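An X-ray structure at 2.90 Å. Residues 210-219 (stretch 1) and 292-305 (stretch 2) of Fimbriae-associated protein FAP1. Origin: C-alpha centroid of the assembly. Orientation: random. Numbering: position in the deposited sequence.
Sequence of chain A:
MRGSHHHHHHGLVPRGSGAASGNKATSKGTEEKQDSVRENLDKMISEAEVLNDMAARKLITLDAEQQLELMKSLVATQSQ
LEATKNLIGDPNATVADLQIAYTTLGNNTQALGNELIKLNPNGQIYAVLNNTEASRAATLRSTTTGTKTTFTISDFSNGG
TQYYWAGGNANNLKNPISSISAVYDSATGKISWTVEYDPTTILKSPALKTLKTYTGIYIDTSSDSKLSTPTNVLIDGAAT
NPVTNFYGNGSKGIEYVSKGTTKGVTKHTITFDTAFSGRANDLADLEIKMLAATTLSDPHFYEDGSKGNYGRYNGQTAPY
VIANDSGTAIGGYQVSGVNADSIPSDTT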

ATOM      1  N   THR A 210       1.003  24.269   6.873  1.00 43.12           N
ATOM      2  CA  THR A 210       1.106  25.162   5.709  1.00 43.84           C
ATOM      3  C   THR A 210       1.620  24.454   4.472  1.00 41.31           C
ATOM      4  O   THR A 210       1.735  25.050   3.421  1.00 41.82           O
ATOM      5  CB  THR A 210       2.017  26.388   5.982  1.00 44.49           C
ATOM      6  OG1 THR A 210       3.353  25.968   6.264  1.00 41.77           O
ATOM      7  CG2 THR A 210       1.503  27.184   7.151  1.00 47.88           C
ATOM      8  N   LEU A 211       1.936  23.175   4.587  1.00 38.73           N
ATOM      9  CA  LEU A 211       2.616  22.506   3.501  1.00 36.26           C
ATOM     10  C   LEU A 211       1.672  21.973   2.477  1.00 36.82           C
ATOM     11  O   LEU A 211       0.508  21.760   2.759  1.00 38.69           O
ATOM     12  CB  LEU A 211       3.435  21.353   4.034  1.00 33.62           C
ATOM     13  CG  LEU A 211       4.641  21.752   4.849  1.00 32.17           C
ATOM     14  CD1 LEU A 211       5.352  20.455   5.301  1.00 29.72           C
ATOM     15  CD2 LEU A 211       5.536  22.671   4.030  1.00 31.00           C
ATOM     16  N   LYS A 212       2.201  21.720   1.289  1.00 35.78           N
ATOM     17  CA  LYS A 212       1.410  21.218   0.198  1.00 36.08           C
ATOM     18  C   LYS A 212       1.851  19.816  -0.072  1.00 32.60           C
ATOM     19  O   LYS A 212       2.767  19.583  -0.846  1.00 31.59           O
ATOM     20  CB  LYS A 212       1.547  22.132  -0.999  1.00 37.88           C
ATOM     21  CG  LYS A 212       0.448  23.208  -0.975  1.00 45.28           C
ATOM     22  CD  LYS A 212       0.750  24.541  -1.810  1.00 52.28           C
ATOM     23  CE  LYS A 212      -0.487  25.576  -1.749  1.00 58.85           C
ATOM     24  NZ  LYS A 212      -0.162  27.006  -1.284  1.00 60.34           N
ATOM     25  N   THR A 213       1.180  18.887   0.580  1.00 31.16           N
ATOM     26  CA  THR A 213       1.604  17.512   0.582  1.00 29.18           C
ATOM     27  C   THR A 213       1.100  16.695  -0.587  1.00 28.79           C
ATOM     28  O   THR A 213       0.038  16.969  -1.157  1.00 30.43           O
ATOM     29  CB  THR A 213       1.165  16.810   1.878  1.00 29.03           C
ATOM     30  OG1 THR A 213      -0.255  16.663   1.893  1.00 30.95           O
ATOM     31  CG2 THR A 213       1.589  17.660   3.065  1.00 30.16           C
ATOM     32  N   TYR A 214       1.896  15.687  -0.924  1.00 26.85           N
ATOM     33  CA  TYR A 214       1.543  14.714  -1.920  1.00 27.35           C
ATOM     34  C   TYR A 214       1.382  13.341  -1.283  1.00 27.24           C
ATOM     35  O   TYR A 214       2.152  12.976  -0.390  1.00 27.28           O
ATOM     36  CB  TYR A 214       2.631  14.608  -2.957  1.00 26.07           C
ATOM     37  CG  TYR A 214       2.588  15.670  -3.988  1.00 27.44           C
ATOM     38  CD1 TYR A 214       3.428  16.733  -3.910  1.00 29.10           C
ATOM     39  CD2 TYR A 214       1.727  15.606  -5.056  1.00 30.20           C
ATOM     40  CE1 TYR A 214       3.420  17.739  -4.857  1.00 31.43           C
ATOM     41  CE2 TYR A 214       1.705  16.617  -6.033  1.00 32.80           C
ATOM     42  CZ  TYR A 214       2.580  17.686  -5.906  1.00 31.95           C
ATOM     43  OH  TYR A 214       2.671  18.742  -6.754  1.00 31.24           O
ATOM     44  N   THR A 215       0.440  12.550  -1.775  1.00 27.64           N
ATOM     45  CA  THR A 215       0.330  11.184  -1.320  1.00 27.10           C
ATOM     46  C   THR A 215       0.653  10.239  -2.463  1.00 26.68           C
ATOM     47  O   THR A 215       0.474  10.587  -3.638  1.00 28.06           O
ATOM     48  CB  THR A 215      -1.057  10.975  -0.753  1.00 28.94           C
ATOM     49  OG1 THR A 215      -1.234  11.918   0.346  1.00 32.66           O
ATOM     50  CG2 THR A 215      -1.259   9.535  -0.311  1.00 25.51           C
ATOM     51  N   GLY A 216       1.172   9.067  -2.145  1.00 25.22           N
ATOM     52  CA  GLY A 216       1.499   8.129  -3.180  1.00 25.26           C
ATOM     53  C   GLY A 216       1.296   6.716  -2.711  1.00 25.39           C
ATOM     54  O   GLY A 216       1.367   6.462  -1.497  1.00 25.82           O
ATOM     55  N   ILE A 217       1.096   5.793  -3.671  1.00 25.31           N
ATOM     56  CA  ILE A 217       0.927   4.366  -3.391  1.00 24.68           C
ATOM     57  C   ILE A 217       1.869   3.628  -4.288  1.00 24.72           C
ATOM     58  O   ILE A 217       1.846   3.809  -5.481  1.00 25.46           O
ATOM     59  CB  ILE A 217      -0.502   3.962  -3.674  1.00 25.82           C
ATOM     60  CG1 ILE A 217      -0.781   2.515  -3.266  1.00 25.90           C
ATOM     61  CG2 ILE A 217      -0.825   4.212  -5.115  1.00 25.06           C
ATOM     62  CD1 ILE A 217      -0.592   2.253  -1.800  1.00 25.39           C
ATOM     63  N   TYR A 218       2.766   2.855  -3.714  1.00 24.67           N
ATOM     64  CA  TYR A 218       3.654   2.031  -4.527  1.00 24.93           C
ATOM     65  C   TYR A 218       2.959   0.703  -4.604  1.00 25.81           C
ATOM     66  O   TYR A 218       2.539   0.197  -3.586  1.00 25.75           O
ATOM     67  CB  TYR A 218       4.980   1.847  -3.841  1.00 24.25           C
ATOM     68  CG  TYR A 218       5.813   0.725  -4.394  1.00 26.06           C
ATOM     69  CD1 TYR A 218       6.709   0.918  -5.420  1.00 28.42           C
ATOM     70  CD2 TYR A 218       5.730  -0.537  -3.869  1.00 28.01           C
ATOM     71  CE1 TYR A 218       7.500  -0.142  -5.914  1.00 28.77           C
ATOM     72  CE2 TYR A 218       6.499  -1.573  -4.342  1.00 28.41           C
ATOM     73  CZ  TYR A 218       7.378  -1.385  -5.364  1.00 28.68           C
ATOM     74  OH  TYR A 218       8.113  -2.478  -5.801  1.00 29.46           O
ATOM     75  N   ILE A 219       2.857   0.134  -5.792  1.00 26.44           N
ATOM     76  CA  ILE A 219       2.188  -1.123  -5.978  1.00 27.52           C
ATOM     77  C   ILE A 219       2.978  -2.010  -6.909  1.00 29.45           C
ATOM     78  O   ILE A 219       3.360  -1.579  -8.010  1.00 30.59           O
ATOM     79  CB  ILE A 219       0.870  -0.941  -6.698  1.00 28.35           C
ATOM     80  CG1 ILE A 219       0.010   0.126  -6.037  1.00 27.39           C
ATOM     81  CG2 ILE A 219       0.130  -2.286  -6.816  1.00 27.60           C
ATOM     82  CD1 ILE A 219      -1.438   0.175  -6.637  1.00 29.03           C
ATOM     83  N   ALA A 292       1.778   2.927   1.131  1.00 23.71           N
ATOM     84  CA  ALA A 292       1.313   4.307   1.077  1.00 23.38           C
ATOM     85  C   ALA A 292       2.440   5.198   1.567  1.00 22.40           C
ATOM     86  O   ALA A 292       3.109   4.833   2.541  1.00 22.59           O
ATOM     87  CB  ALA A 292       0.051   4.485   1.954  1.00 23.94           C
ATOM     88  N   ALA A 293       2.692   6.334   0.911  1.00 21.36           N
ATOM     89  CA  ALA A 293       3.665   7.286   1.469  1.00 20.88           C
ATOM     90  C   ALA A 293       3.138   8.673   1.369  1.00 21.15           C
ATOM     91  O   ALA A 293       2.302   8.915   0.539  1.00 22.75           O
ATOM     92  CB  ALA A 293       4.956   7.208   0.774  1.00 20.27           C
ATOM     93  N   THR A 294       3.619   9.561   2.227  1.00 20.36           N
ATOM     94  CA  THR A 294       3.448  10.975   2.062  1.00 20.97           C
ATOM     95  C   THR A 294       4.787  11.636   1.761  1.00 21.38           C
ATOM     96  O   THR A 294       5.811  11.197   2.284  1.00 21.21           O
ATOM     97  CB  THR A 294       2.921  11.579   3.347  1.00 21.97           C
ATOM     98  OG1 THR A 294       1.531  11.201   3.559  1.00 24.90           O
ATOM     99  CG2 THR A 294       3.040  13.042   3.269  1.00 20.23           C
ATOM    100  N   THR A 295       4.803  12.669   0.911  1.00 22.49           N
ATOM    101  CA  THR A 295       5.943  13.592   0.858  1.00 23.09           C
ATOM    102  C   THR A 295       5.512  15.013   1.160  1.00 25.26           C
ATOM    103  O   THR A 295       4.490  15.426   0.735  1.00 26.83           O
ATOM    104  CB  THR A 295       6.672  13.648  -0.479  1.00 22.99           C
ATOM    105  OG1 THR A 295       5.760  14.024  -1.484  1.00 23.56           O
ATOM    106  CG2 THR A 295       7.277  12.363  -0.823  1.00 21.64           C
ATOM    107  N   LEU A 296       6.358  15.768   1.839  1.00 27.04           N
ATOM    108  CA  LEU A 296       6.051  17.096   2.282  1.00 28.90           C
ATOM    109  C   LEU A 296       6.073  18.104   1.178  1.00 31.74           C
ATOM    110  O   LEU A 296       5.415  19.114   1.310  1.00 34.71           O
ATOM    111  CB  LEU A 296       7.025  17.508   3.359  1.00 28.52           C
ATOM    112  CG  LEU A 296       6.927  16.508   4.529  1.00 26.89           C
ATOM    113  CD1 LEU A 296       7.765  16.887   5.744  1.00 27.09           C
ATOM    114  CD2 LEU A 296       5.502  16.346   4.974  1.00 23.23           C
ATOM    115  N   SER A 297       6.798  17.889   0.084  1.00 32.60           N
ATOM    116  CA  SER A 297       6.728  18.905  -0.977  1.00 35.40           C
ATOM    117  C   SER A 297       6.913  18.409  -2.369  1.00 35.97           C
ATOM    118  O   SER A 297       6.351  18.994  -3.272  1.00 37.21           O
ATOM    119  CB  SER A 297       7.753  20.001  -0.748  1.00 36.59           C
ATOM    120  OG  SER A 297       8.883  19.760  -1.552  1.00 37.76           O
ATOM    121  N   ASP A 298       7.720  17.361  -2.513  1.00 35.34           N
ATOM    122  CA  ASP A 298       8.183  16.871  -3.800  1.00 36.34           C
ATOM    123  C   ASP A 298       7.290  15.750  -4.315  1.00 34.59           C
ATOM    124  O   ASP A 298       7.092  14.751  -3.622  1.00 32.37           O
ATOM    125  CB  ASP A 298       9.614  16.327  -3.617  1.00 36.79           C
ATOM    126  CG  ASP A 298      10.366  16.097  -4.960  1.00 40.97           C
ATOM    127  OD1 ASP A 298       9.761  16.147  -6.061  1.00 44.99           O
ATOM    128  OD2 ASP A 298      11.597  15.872  -4.914  1.00 45.10           O
ATOM    129  N   PRO A 299       6.790  15.869  -5.556  1.00 35.96           N
ATOM    130  CA  PRO A 299       5.932  14.825  -6.182  1.00 35.36           C
ATOM    131  C   PRO A 299       6.660  13.684  -6.878  1.00 34.85           C
ATOM    132  O   PRO A 299       5.995  12.801  -7.451  1.00 35.28           O
ATOM    133  CB  PRO A 299       5.178  15.607  -7.244  1.00 37.84           C
ATOM    134  CG  PRO A 299       6.137  16.647  -7.669  1.00 39.84           C
ATOM    135  CD  PRO A 299       6.905  17.049  -6.429  1.00 38.53           C
ATOM    136  N   HIS A 300       7.990  13.705  -6.861  1.00 34.73           N
ATOM    137  CA  HIS A 300       8.760  12.701  -7.537  1.00 35.41           C
ATOM    138  C   HIS A 300       9.425  11.800  -6.527  1.00 33.51           C
ATOM    139  O   HIS A 300      10.525  12.060  -6.059  1.00 33.64           O
ATOM    140  CB  HIS A 300       9.802  13.348  -8.412  1.00 38.05           C
ATOM    141  CG  HIS A 300      10.417  12.411  -9.398  1.00 41.17           C
ATOM    142  ND1 HIS A 300       9.716  11.873 -10.460  1.00 43.15           N
ATOM    143  CD2 HIS A 300      11.679  11.923  -9.486  1.00 43.23           C
ATOM    144  CE1 HIS A 300      10.532  11.106 -11.167  1.00 46.19           C
ATOM    145  NE2 HIS A 300      11.721  11.108 -10.592  1.00 45.92           N
ATOM    146  N   PHE A 301       8.759  10.706  -6.204  1.00 32.05           N
ATOM    147  CA  PHE A 301       9.329   9.786  -5.235  1.00 30.83           C
ATOM    148  C   PHE A 301       8.997   8.332  -5.501  1.00 29.77           C
ATOM    149  O   PHE A 301       7.993   8.051  -6.117  1.00 29.85           O
ATOM    150  CB  PHE A 301       8.889  10.179  -3.834  1.00 29.74           C
ATOM    151  CG  PHE A 301       7.420  10.189  -3.636  1.00 28.37           C
ATOM    152  CD1 PHE A 301       6.682  11.303  -3.962  1.00 30.32           C
ATOM    153  CD2 PHE A 301       6.794   9.121  -3.098  1.00 27.08           C
ATOM    154  CE1 PHE A 301       5.331  11.337  -3.770  1.00 30.04           C
ATOM    155  CE2 PHE A 301       5.443   9.145  -2.896  1.00 28.94           C
ATOM    156  CZ  PHE A 301       4.706  10.265  -3.219  1.00 29.56           C
ATOM    157  N   TYR A 302       9.857   7.431  -5.028  1.00 29.20           N
ATOM    158  CA  TYR A 302       9.647   6.009  -5.251  1.00 29.14           C
ATOM    159  C   TYR A 302       9.988   5.344  -3.956  1.00 28.48           C
ATOM    160  O   TYR A 302      11.147   5.202  -3.638  1.00 30.30           O
ATOM    161  CB  TYR A 302      10.532   5.524  -6.385  1.00 30.55           C
ATOM    162  CG  TYR A 302      10.290   4.128  -6.925  1.00 31.35           C
ATOM    163  CD1 TYR A 302       9.380   3.888  -7.921  1.00 31.83           C
ATOM    164  CD2 TYR A 302      11.041   3.070  -6.510  1.00 33.11           C
ATOM    165  CE1 TYR A 302       9.182   2.628  -8.421  1.00 32.62           C
ATOM    166  CE2 TYR A 302      10.857   1.795  -7.036  1.00 33.68           C
ATOM    167  CZ  TYR A 302       9.932   1.588  -7.981  1.00 33.33           C
ATOM    168  OH  TYR A 302       9.799   0.322  -8.505  1.00 34.73           O
ATOM    169  N   GLU A 303       8.969   5.025  -3.175  1.00 27.49           N
ATOM    170  CA  GLU A 303       9.127   4.368  -1.888  1.00 27.20           C
ATOM    171  C   GLU A 303       8.491   3.010  -2.047  1.00 27.05           C
ATOM    172  O   GLU A 303       7.289   2.819  -1.816  1.00 25.33           O
ATOM    173  CB  GLU A 303       8.454   5.198  -0.812  1.00 26.50           C
ATOM    174  CG  GLU A 303       9.032   6.609  -0.702  1.00 28.20           C
ATOM    175  CD  GLU A 303      10.533   6.637  -0.309  1.00 32.20           C
ATOM    176  OE1 GLU A 303      11.027   5.573   0.187  1.00 34.87           O
ATOM    177  OE2 GLU A 303      11.192   7.709  -0.528  1.00 32.73           O
ATOM    178  N   ASP A 304       9.318   2.120  -2.604  1.00 28.90           N
ATOM    179  CA  ASP A 304       9.116   0.669  -2.577  1.00 29.48           C
ATOM    180  C   ASP A 304       9.521   0.381  -1.180  1.00 30.24           C
ATOM    181  O   ASP A 304       9.881   1.337  -0.457  1.00 32.35           O
ATOM    182  CB  ASP A 304      10.046  -0.033  -3.559  1.00 30.99           C
ATOM    183  CG  ASP A 304      11.534   0.261  -3.312  1.00 31.11           C
ATOM    184  OD1 ASP A 304      11.871   0.815  -2.251  1.00 27.87           O
ATOM    185  OD2 ASP A 304      12.390  -0.090  -4.188  1.00 32.28           O
ATOM    186  N   GLY A 305       9.537  -0.861  -0.748  1.00 30.34           N
ATOM    187  CA  GLY A 305       9.934  -1.062   0.651  1.00 30.58           C
ATOM    188  C   GLY A 305      11.324  -1.588   0.779  1.00 32.53           C
ATOM    189  O   GLY A 305      11.602  -2.406   1.655  1.00 34.02           O
TER

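Strand 212-219 and strand 292-295 of Fimbriae-associated protein FAP1 run antiparallel, their axes 4.7 Å apart at closest approach, and are joined by four backbone hydrogen bonds in two reciprocal pairs. Tyr 214 N donates to Thr 295 O (3.1 Å) and Thr 295 N to Tyr 214 O (3.0 Å); two residues along, Gly 216 N donates to Ala 293 O (2.9 Å) and Ala 293 N to Gly 216 O (2.8 Å). N-H...O angles of 155° to 172° leave these bonds nearly straight. All four carbonyls also receive a CA-H contact, such as Ala 292 CA to Gly 216 O at 3.4 Å. The pairs that alternate with these, Thr 215 with Thr 294 between them and Ile 217 with Ala 292 beyond Gly 216, are not hydrogen-bonded to each other. Thr 215 OG1 and Thr 294 OG1 lie 4.3 Å apart, too far to bond; Thr 294 OG1 is satisfied elsewhere in the structure. Lys 212 O and Leu 296 O, both acceptors, approach to 3.4 Å without bonding, where the ladder has ended.

Beyond the strand, stretch 2 turns back over the face carrying Tyr 214 and Thr 295. Thr 295 OG1 donates to Asp 298 O (2.6 Å), and Asp 298 OD1 accepts from His 300 N (3.1 Å), tying this turn to itself. Pro 299 CB sits 3.6 Å from the centroid of the Tyr 214 ring, a CH-pi contact over its face. Phe 301 brings its ring edge to the backbone, CZ lying 3.9 Å from Gly 216 CA; a CB on Gly 216 would clash with that CZ. Farther along, Asp 304 CA lies 3.5 Å from the Tyr 218 ring centroid, almost on the ring normal, while the edge of Tyr 218 meets the face of Tyr 302 with planes at 86°. Tyr 302 OH and both Asp 304 carboxylate oxygens find their hydrogen bonds outside these stretches.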